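Local structure of alpha-fucosidase (Bifidobacterium bifidum, 2EAB) at residues 424-429 against 509-514; 482-487 against 503-508. The protein is a 1,2-alpha-L-fucosidase, represented here by its catalytic portion of glycoside hydrolase family 95, which splits alpha-1,2-linked L-fucose from glycans. One frame throughout, in Å; residues are numbered along the deposited sequence.

Interaction 1 of 2, residues 424-429 against 509-514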
loop_
_atom_site.group_PDB
_atom_site.type_symbol
_atom_site.label_atom_id
_atom_site.label_comp_id
_atom_site.label_asym_id
_atom_site.label_seq_id
_atom_site.Cartn_x
_atom_site.Cartn_y
_atom_site.Cartn_z
ATOM N N ASN A 424 6.071 -4.139 -1.268
ATOM C CA ASN A 424 5.723 -2.722 -1.327
ATOM C C ASN A 424 4.239 -2.488 -1.556
ATOM O O ASN A 424 3.597 -1.765 -0.794
ATOM C CB ASN A 424 6.540 -1.997 -2.393
ATOM C CG ASN A 424 8.030 -2.199 -2.226
ATOM O OD1 ASN A 424 8.711 -1.419 -1.545
ATOM N ND2 ASN A 424 8.544 -3.256 -2.812
ATOM N N LEU A 425 3.692 -3.116 -2.591
ATOM C CA LEU A 425 2.264 -2.997 -2.860
ATOM C C LEU A 425 1.443 -3.571 -1.704
ATOM O O LEU A 425 0.396 -3.025 -1.341
ATOM C CB LEU A 425 1.904 -3.668 -4.188
ATOM C CG LEU A 425 0.459 -3.488 -4.658
ATOM C CD1 LEU A 425 0.114 -2.017 -4.870
ATOM C CD2 LEU A 425 0.192 -4.299 -5.913
ATOM N N GLN A 426 1.931 -4.667 -1.127
ATOM C CA GLN A 426 1.318 -5.244 0.063
ATOM C C GLN A 426 1.230 -4.200 1.175
ATOM O O GLN A 426 0.173 -4.018 1.783
ATOM C CB GLN A 426 2.117 -6.455 0.548
ATOM C CG GLN A 426 1.973 -7.712 -0.311
ATOM C CD GLN A 426 2.866 -7.753 -1.546
ATOM O OE1 GLN A 426 3.673 -6.846 -1.801
ATOM N NE2 GLN A 426 2.730 -8.827 -2.317
ATOM N N MET A 427 2.346 -3.519 1.438
ATOM C CA MET A 427 2.408 -2.507 2.488
ATOM C C MET A 427 1.431 -1.355 2.251
ATOM O O MET A 427 0.814 -0.856 3.197
ATOM C CB MET A 427 3.835 -1.988 2.644
ATOM C CG MET A 427 4.026 -1.133 3.882
ATOM S SD MET A 427 5.728 -0.686 4.218
ATOM C CE MET A 427 6.507 -2.306 4.294
ATOM N N ASN A 428 1.279 -0.951 0.990
ATOM C CA ASN A 428 0.312 0.086 0.634
ATOM C C ASN A 428 -1.093 -0.261 1.109
ATOM O O ASN A 428 -1.899 0.636 1.362
ATOM C CB ASN A 428 0.258 0.292 -0.881
ATOM C CG ASN A 428 1.461 1.031 -1.435
ATOM O OD1 ASN A 428 2.474 1.219 -0.764
ATOM N ND2 ASN A 428 1.358 1.427 -2.698
ATOM N N TYR A 429 -1.381 -1.559 1.185
ATOM C CA TYR A 429 -2.695 -2.047 1.596
ATOM C C TYR A 429 -2.686 -2.800 2.922
ATOM O O TYR A 429 -3.517 -3.689 3.155
ATOM C CB TYR A 429 -3.375 -2.827 0.448
ATOM C CG TYR A 429 -3.705 -1.887 -0.686
ATOM C CD1 TYR A 429 -4.916 -1.197 -0.706
ATOM C CD2 TYR A 429 -2.781 -1.628 -1.697
ATOM C CE1 TYR A 429 -5.207 -0.291 -1.718
ATOM C CE2 TYR A 429 -3.066 -0.727 -2.713
ATOM C CZ TYR A 429 -4.276 -0.061 -2.717
ATOM O OH TYR A 429 -4.539 0.833 -3.727
ATOM N N PRO A 509 0.402 -15.340 -4.205
ATOM C CA PRO A 509 -0.075 -15.686 -2.861
ATOM C C PRO A 509 -0.043 -14.507 -1.876
ATOM O O PRO A 509 -1.033 -14.245 -1.195
ATOM C CB PRO A 509 0.884 -16.806 -2.438
ATOM C CG PRO A 509 1.182 -17.517 -3.728
ATOM C CD PRO A 509 1.221 -16.426 -4.786
ATOM N N TRP A 510 1.068 -13.783 -1.808
ATOM C CA TRP A 510 1.173 -12.692 -0.849
ATOM C C TRP A 510 0.127 -11.594 -1.074
ATOM O O TRP A 510 -0.591 -11.226 -0.143
ATOM C CB TRP A 510 2.578 -12.109 -0.851
ATOM C CG TRP A 510 2.897 -11.256 0.343
ATOM C CD1 TRP A 510 2.053 -10.871 1.354
ATOM C CD2 TRP A 510 4.157 -10.666 0.627
ATOM N NE1 TRP A 510 2.726 -10.089 2.257
ATOM C CE2 TRP A 510 4.020 -9.937 1.828
ATOM C CE3 TRP A 510 5.399 -10.680 -0.023
ATOM C CZ2 TRP A 510 5.087 -9.239 2.403
ATOM C CZ3 TRP A 510 6.458 -9.996 0.546
ATOM C CH2 TRP A 510 6.294 -9.277 1.743
ATOM N N ILE A 511 0.033 -11.067 -2.294
ATOM C CA ILE A 511 -0.953 -10.018 -2.548
ATOM C C ILE A 511 -2.383 -10.536 -2.349
ATOM O O ILE A 511 -3.269 -9.770 -1.981
ATOM C CB ILE A 511 -0.757 -9.345 -3.936
ATOM C CG1 ILE A 511 -1.367 -7.939 -3.956
ATOM C CG2 ILE A 511 -1.307 -10.213 -5.067
ATOM C CD1 ILE A 511 -0.650 -6.937 -3.051
ATOM N N LEU A 512 -2.597 -11.832 -2.566
ATOM C CA LEU A 512 -3.893 -12.431 -2.248
ATOM C C LEU A 512 -4.262 -12.334 -0.773
ATOM O O LEU A 512 -5.452 -12.358 -0.433
ATOM C CB LEU A 512 -3.988 -13.867 -2.748
ATOM C CG LEU A 512 -4.146 -13.994 -4.269
ATOM C CD1 LEU A 512 -3.921 -15.435 -4.701
ATOM C CD2 LEU A 512 -5.494 -13.487 -4.763
ATOM N N GLN A 513 -3.267 -12.233 0.107
ATOM C CA GLN A 513 -3.579 -11.971 1.513
ATOM C C GLN A 513 -4.300 -10.641 1.676
ATOM O O GLN A 513 -5.320 -10.565 2.366
ATOM C CB GLN A 513 -2.335 -11.978 2.388
ATOM C CG GLN A 513 -1.724 -13.344 2.599
ATOM C CD GLN A 513 -0.688 -13.356 3.702
ATOM O OE1 GLN A 513 -0.898 -12.785 4.767
ATOM N NE2 GLN A 513 0.428 -14.037 3.462
ATOM N N ASN A 514 -3.771 -9.591 1.047
ATOM C CA ASN A 514 -4.409 -8.277 1.117
ATOM C C ASN A 514 -5.828 -8.325 0.568
ATOM O O ASN A 514 -6.733 -7.678 1.092
ATOM C CB ASN A 514 -3.619 -7.230 0.323
ATOM C CG ASN A 514 -2.252 -6.939 0.901
ATOM O OD1 ASN A 514 -2.052 -5.924 1.579
ATOM N ND2 ASN A 514 -1.298 -7.796 0.607
#
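Gln426 lays its aliphatic stem on the indole of Trp510. The evidence for a CH-pi contact is direct: Gln426 CG stands 3.5 Å from the centroid of the Trp510 five-membered ring, only 6° off the ring normal. A bend at chi2 (82°) takes Gln426 CD off an extended course and sets it beside the indole. The amide plane is tilted 33° from the ring. Gln426 NE2 comes within 3.6 Å of Trp510 CB, yet its hydrogen bond goes to Met421 O, which fixes the amide at its far end, while OE1 receives a weak bond from Val423 N. An alanine in place of Trp510 would probably leave the Gln426 stem without the ring face it rests on, opening a gap between the two helices.

Apolar contact continues on Ile511. Ile511 CD1 meets Leu425 CG at 4.0 Å. The same methyl touches the Gln426 stem, with Ile511 CD1 at 3.9 Å from Gln426 CG. The Asn514 side chain crosses that of Gln426 at about a right angle.

The backbones run nearly parallel. Axes of helix 424-428 and of the 509-514 segment approach to 9.5 Å, and Gln426 CA lies 5.9 Å from Ile511 CA. Both belong to the catalytic domain, an (alpha/alpha)6 barrel in this family. Helix 442-450 covers one flank through Leu444 and Val448, touching Leu425, Tyr429, Ile511 and Asn514, while helices 525-546 and 577-596 pack on other sides of the 509-514 segment.

Interaction 2 of 2, residues 482-487 against 503-508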
loop_
_atom_site.group_PDB
_atom_site.type_symbol
_atom_site.label_atom_id
_atom_site.label_comp_id
_atom_site.label_asym_id
_atom_site.label_seq_id
_atom_site.Cartn_x
_atom_site.Cartn_y
_atom_site.Cartn_z
ATOM N N MET A 482 0.362 -16.609 -12.849
ATOM C CA MET A 482 1.652 -16.387 -12.234
ATOM C C MET A 482 2.086 -14.951 -12.506
ATOM O O MET A 482 1.935 -14.452 -13.619
ATOM C CB MET A 482 2.669 -17.373 -12.816
ATOM C CG MET A 482 4.057 -17.265 -12.217
ATOM S SD MET A 482 5.247 -18.304 -13.085
ATOM C CE MET A 482 5.649 -19.542 -11.845
ATOM N N ALA A 483 2.610 -14.296 -11.473
ATOM C CA ALA A 483 3.207 -12.971 -11.599
ATOM C C ALA A 483 4.321 -12.863 -10.573
ATOM O O ALA A 483 4.412 -13.679 -9.649
ATOM C CB ALA A 483 2.177 -11.871 -11.414
ATOM N N HIS A 484 5.154 -11.839 -10.727
ATOM C CA HIS A 484 6.382 -11.742 -9.967
ATOM C C HIS A 484 6.482 -10.396 -9.231
ATOM O O HIS A 484 5.469 -9.902 -8.739
ATOM C CB HIS A 484 7.538 -12.082 -10.905
ATOM C CG HIS A 484 7.562 -13.526 -11.285
ATOM N ND1 HIS A 484 6.868 -14.063 -12.352
ATOM C CD2 HIS A 484 8.171 -14.564 -10.673
ATOM C CE1 HIS A 484 7.074 -15.371 -12.389
ATOM N NE2 HIS A 484 7.866 -15.695 -11.382
ATOM N N THR A 485 7.684 -9.834 -9.094
ATOM C CA THR A 485 7.860 -8.605 -8.314
ATOM C C THR A 485 7.439 -7.355 -9.087
ATOM O O THR A 485 6.546 -6.619 -8.667
ATOM C CB THR A 485 9.311 -8.448 -7.796
ATOM O OG1 THR A 485 9.594 -9.481 -6.844
ATOM C CG2 THR A 485 9.503 -7.101 -7.124
ATOM N N GLU A 486 8.111 -7.102 -10.205
ATOM C CA GLU A 486 7.888 -5.875 -10.954
ATOM C C GLU A 486 6.666 -6.020 -11.841
ATOM O O GLU A 486 6.665 -6.819 -12.775
ATOM C CB GLU A 486 9.104 -5.527 -11.805
ATOM C CG GLU A 486 10.373 -5.313 -11.014
ATOM C CD GLU A 486 11.463 -4.710 -11.862
ATOM O OE1 GLU A 486 11.545 -5.043 -13.067
ATOM O OE2 GLU A 486 12.247 -3.897 -11.324
ATOM N N ASN A 487 5.638 -5.235 -11.533
ATOM C CA ASN A 487 4.381 -5.237 -12.255
ATOM C C ASN A 487 4.048 -3.838 -12.751
ATOM O O ASN A 487 4.666 -2.851 -12.333
ATOM C CB ASN A 487 3.281 -5.827 -11.372
ATOM C CG ASN A 487 3.325 -7.338 -11.349
ATOM O OD1 ASN A 487 2.734 -7.991 -12.208
ATOM N ND2 ASN A 487 4.054 -7.904 -10.393
ATOM N N TRP A 503 12.511 -12.926 -10.044
ATOM C CA TRP A 503 11.667 -14.111 -9.887
ATOM C C TRP A 503 11.122 -14.180 -8.471
ATOM O O TRP A 503 11.889 -14.215 -7.511
ATOM C CB TRP A 503 12.473 -15.373 -10.203
ATOM C CG TRP A 503 11.728 -16.655 -9.969
ATOM C CD1 TRP A 503 11.623 -17.344 -8.791
ATOM C CD2 TRP A 503 10.990 -17.407 -10.939
ATOM N NE1 TRP A 503 10.875 -18.481 -8.973
ATOM C CE2 TRP A 503 10.465 -18.540 -10.279
ATOM C CE3 TRP A 503 10.728 -17.241 -12.305
ATOM C CZ2 TRP A 503 9.688 -19.496 -10.935
ATOM C CZ3 TRP A 503 9.947 -18.184 -12.953
ATOM C CH2 TRP A 503 9.436 -19.297 -12.268
ATOM N N SER A 504 9.799 -14.199 -8.349
ATOM C CA SER A 504 9.158 -14.302 -7.050
ATOM C C SER A 504 7.686 -14.646 -7.204
ATOM O O SER A 504 6.831 -13.809 -6.935
ATOM C CB SER A 504 9.301 -12.991 -6.279
ATOM O OG SER A 504 8.625 -11.935 -6.945
ATOM N N PRO A 505 7.380 -15.884 -7.616
ATOM C CA PRO A 505 5.985 -16.208 -7.889
ATOM C C PRO A 505 5.096 -16.235 -6.652
ATOM O O PRO A 505 3.873 -16.164 -6.788
ATOM C CB PRO A 505 6.061 -17.588 -8.543
ATOM C CG PRO A 505 7.336 -18.172 -8.058
ATOM C CD PRO A 505 8.276 -17.016 -7.901
ATOM N N ALA A 506 5.687 -16.333 -5.461
ATOM C CA ALA A 506 4.891 -16.257 -4.238
ATOM C C ALA A 506 4.346 -14.847 -3.989
ATOM O O ALA A 506 3.553 -14.645 -3.064
ATOM C CB ALA A 506 5.670 -16.769 -3.035
ATOM N N ALA A 507 4.757 -13.888 -4.822
ATOM C CA ALA A 507 4.179 -12.549 -4.804
ATOM C C ALA A 507 2.659 -12.590 -4.970
ATOM O O ALA A 507 1.945 -11.764 -4.386
ATOM C CB ALA A 507 4.800 -11.698 -5.896
ATOM N N VAL A 508 2.162 -13.526 -5.780
ATOM C CA VAL A 508 0.716 -13.639 -5.993
ATOM C C VAL A 508 -0.009 -14.169 -4.743
ATOM O O VAL A 508 -0.902 -13.496 -4.235
ATOM C CB VAL A 508 0.357 -14.406 -7.296
ATOM C CG1 VAL A 508 -1.148 -14.602 -7.405
ATOM C CG2 VAL A 508 0.881 -13.649 -8.505
#
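The His484 imidazole is set obliquely against the Trp503 indole: the imidazole and six-membered ring centroids are 4.6 Å apart and the planes make 44°, neither a stack nor an edge-to-face pair. His484 NE2 nevertheless lies over one face of Trp503, toward the rim, 3.4 Å from Trp503 CE3. Pro505 CD also stands above the indole plane, toward the rim. The imidazole's other nitrogen, ND1, is hydrogen-bonded to Thr493 O. Met482 makes an oblique Met-aromatic contact, its SD 5.2 Å from the centroid of the Trp503 six-membered ring. The contact of Met482 CE with Trp503 CH2, at 3.8 Å, is apolar; CE also touches Pro505 CB. Phe499 stacks on Trp503.

Between these rings and helix 507-520 runs a type I beta turn, Ser504 to Ala507, closed by Ala507 N bonding to Ser504 O at 3.0 Å. It leads the chain into the helix, against the loop that ends in strand 486-487. Here Pro505 CA points a C-H at Ala483 O, 3.5 Å away and nearly straight (169° at the hydrogen); that buried oxygen has no polar partner in the model. Ser504 OG, set by chi1 (64°) between the backbone N and the carbonyl carbon, shares a 2.6 Å hydrogen bond with Thr485 OG1, either hydroxyl being able to donate. Val508 CG2 rests on Ala483 CB at 3.6 Å.

Interaction 2 is nested within the chain loop closed by interaction 1, and helix 507-520 serves both: its first residues, Ala507 and Val508, meet 482-487, while Trp510, Ile511 and Asn514 meet 424-429. The centres lie 11 Å apart, and the two meet where Gln426 NE2 packs 3.7 Å from Ala507 O. The loop before helix 424-428 joins them too: Met421 bonds the Gln426 amide and the Thr485 backbone, and Asn422 touches Trp510, Thr485 and Ser504. Only interaction 1 approaches the calcium site, the Tyr429 side chain being about 6 Å from the ion. Ethanediol, probably from the crystallisation liquor, lies about 4 Å from the Trp510 side chain; ethanediol is found at a like distance from that of Thr485.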